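Local coordinates for possible metal-dependent hydrolase (Veillonella parvula, PDB 3RPC), which probably acts as a zinc-dependent hydrolase of the metallo-beta-lactamase superfamily, though its substrate is not known, at residues Phe115-Leu118 with Ile123-Arg126. Numbering follows the deposited sequence.
Sequences FESL and ITLR
R126 CG lies anti to the carbonyl carbon (chi1 -51°), beside the backbone N, which brings it against CB of S117 on one face of the sheet. This lays R126 CG 4.0 Å from S117 CB. The chain runs extended to NE, and a last turn of -82° sets the guanidinium face against T124 CG2. CG2 of T124, anti to its own backbone N, sits 4.0 Å above the guanidinium plane of R126, over its centre. NH1 approaches CB of S117 obliquely, also at van der Waals distance. The charge is met elsewhere: NE forms a salt bridge with E156 on the next strand.

The backbone does the joining. L118 and L125 are an antiparallel hydrogen-bonded pair. L125 N donates to L118 O at 2.8 Å, almost straight, with an N-H...O angle of 175°. L118 N returns a bond to L125 O at 2.9 Å, more bent but in the carbonyl plane. L125 O also has a CA-H...O contact from S117 CA at 3.0 Å, bent and weaker than the N-H bond. S117 and R126 form the non-hydrogen-bonded pair beside it, with CA atoms 4.2 Å apart.

On the other face, CD1 of L125 comes within 4.0 Å of L118 O. Both leucines reach F93, and L125 also packs on F24, so this face turns toward the strands of the other sheet. The arrangement is an antiparallel beta hairpin, strands 117-120 and 123-128, at one edge of a sheet in the alpha-beta/beta-alpha sandwich of the metallo-beta-lactamase fold.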
ATOM      1  N   PHE A 115     -11.087   4.753   4.968  1.00 20.73           N
ATOM      2  CA  PHE A 115      -9.721   5.242   5.116  1.00 23.14           C
ATOM      3  C   PHE A 115      -8.838   4.200   5.788  1.00 20.48           C
ATOM      4  O   PHE A 115      -7.700   3.966   5.365  1.00 24.05           O
ATOM      5  CB  PHE A 115      -9.705   6.543   5.921  1.00 21.07           C
ATOM      6  CG  PHE A 115     -10.362   7.699   5.224  1.00 19.16           C
ATOM      7  CD1 PHE A 115      -9.748   8.321   4.151  1.00 21.90           C
ATOM      8  CD2 PHE A 115     -11.596   8.170   5.648  1.00 23.25           C
ATOM      9  CE1 PHE A 115     -10.348   9.392   3.514  1.00 24.51           C
ATOM     10  CE2 PHE A 115     -12.203   9.244   5.014  1.00 26.85           C
ATOM     11  CZ  PHE A 115     -11.576   9.851   3.944  1.00 27.46           C
ATOM     12  N   GLU A 116      -9.357   3.603   6.855  1.00 21.22           N
ATOM     13  CA  GLU A 116      -8.697   2.506   7.555  1.00 20.89           C
ATOM     14  C   GLU A 116      -9.718   1.407   7.785  1.00 19.20           C
ATOM     15  O   GLU A 116      -9.610   0.322   7.221  1.00 19.20           O
ATOM     16  CB  GLU A 116      -8.156   2.949   8.909  1.00 26.34           C
ATOM     17  CG  GLU A 116      -6.953   3.842   8.869  1.00 30.16           C
ATOM     18  CD  GLU A 116      -6.434   4.126  10.265  1.00 38.77           C
ATOM     19  OE1 GLU A 116      -7.221   3.990  11.228  1.00 38.05           O
ATOM     20  OE2 GLU A 116      -5.247   4.475  10.403  1.00 31.20           O
ATOM     21  N   SER A 117     -10.711   1.698   8.622  1.00 19.42           N
ATOM     22  CA  SER A 117     -11.823   0.784   8.831  1.00 17.06           C
ATOM     23  C   SER A 117     -13.091   1.581   9.093  1.00 19.37           C
ATOM     24  O   SER A 117     -13.027   2.738   9.530  1.00 22.90           O
ATOM     25  CB  SER A 117     -11.549  -0.164  10.005  1.00 20.03           C
ATOM     26  OG  SER A 117     -11.512   0.528  11.248  1.00 25.62           O
ATOM     27  N   LEU A 118     -14.231   0.975   8.791  1.00 18.19           N
ATOM     28  CA  LEU A 118     -15.526   1.555   9.138  1.00 17.16           C
ATOM     29  C   LEU A 118     -16.385   0.460   9.738  1.00 20.83           C
ATOM     30  O   LEU A 118     -16.149  -0.728   9.493  1.00 22.12           O
ATOM     31  CB  LEU A 118     -16.231   2.123   7.902  1.00 19.09           C
ATOM     32  CG  LEU A 118     -15.582   3.339   7.235  1.00 20.71           C
ATOM     33  CD1 LEU A 118     -16.319   3.717   5.970  1.00 21.18           C
ATOM     34  CD2 LEU A 118     -15.498   4.528   8.201  1.00 20.02           C
ATOM     35  N   ILE A 123     -20.653  -4.933  11.597  1.00 21.77           N
ATOM     36  CA  ILE A 123     -19.598  -5.518  10.779  1.00 19.30           C
ATOM     37  C   ILE A 123     -18.494  -4.504  10.570  1.00 20.24           C
ATOM     38  O   ILE A 123     -18.761  -3.356  10.199  1.00 22.04           O
ATOM     39  CB  ILE A 123     -20.137  -5.943   9.407  1.00 18.23           C
ATOM     40  CG1 ILE A 123     -21.267  -6.955   9.586  1.00 23.51           C
ATOM     41  CG2 ILE A 123     -19.006  -6.516   8.531  1.00 20.42           C
ATOM     42  CD1 ILE A 123     -22.236  -6.975   8.448  1.00 26.04           C
ATOM     43  N   THR A 124     -17.253  -4.920  10.807  1.00 20.18           N
ATOM     44  CA  THR A 124     -16.116  -4.038  10.591  1.00 17.45           C
ATOM     45  C   THR A 124     -15.519  -4.303   9.214  1.00 18.81           C
ATOM     46  O   THR A 124     -15.223  -5.449   8.868  1.00 20.39           O
ATOM     47  CB  THR A 124     -15.038  -4.234  11.680  1.00 19.78           C
ATOM     48  OG1 THR A 124     -15.615  -3.954  12.966  1.00 23.32           O
ATOM     49  CG2 THR A 124     -13.873  -3.295  11.446  1.00 23.14           C
ATOM     50  N   LEU A 125     -15.364  -3.246   8.429  1.00 16.93           N
ATOM     51  CA  LEU A 125     -14.761  -3.337   7.106  1.00 15.66           C
ATOM     52  C   LEU A 125     -13.406  -2.664   7.167  1.00 16.64           C
ATOM     53  O   LEU A 125     -13.314  -1.485   7.495  1.00 19.67           O
ATOM     54  CB  LEU A 125     -15.619  -2.634   6.047  1.00 17.88           C
ATOM     55  CG  LEU A 125     -16.990  -3.218   5.691  1.00 17.46           C
ATOM     56  CD1 LEU A 125     -18.038  -2.831   6.721  1.00 17.24           C
ATOM     57  CD2 LEU A 125     -17.451  -2.752   4.310  1.00 21.32           C
ATOM     58  N   ARG A 126     -12.354  -3.411   6.843  1.00 17.07           N
ATOM     59  CA  ARG A 126     -11.006  -2.866   6.918  1.00 17.17           C
ATOM     60  C   ARG A 126     -10.391  -2.853   5.532  1.00 16.51           C
ATOM     61  O   ARG A 126     -10.393  -3.867   4.832  1.00 18.81           O
ATOM     62  CB  ARG A 126     -10.122  -3.719   7.825  1.00 18.79           C
ATOM     63  CG  ARG A 126     -10.674  -4.024   9.190  1.00 20.46           C
ATOM     64  CD  ARG A 126      -9.597  -4.730  10.027  1.00 25.64           C
ATOM     65  NE  ARG A 126     -10.065  -5.078  11.365  1.00 24.74           N
ATOM     66  CZ  ARG A 126     -10.099  -4.232  12.389  1.00 36.22           C
ATOM     67  NH1 ARG A 126      -9.689  -2.979  12.234  1.00 30.91           N
ATOM     68  NH2 ARG A 126     -10.550  -4.637  13.571  1.00 42.10           N
TER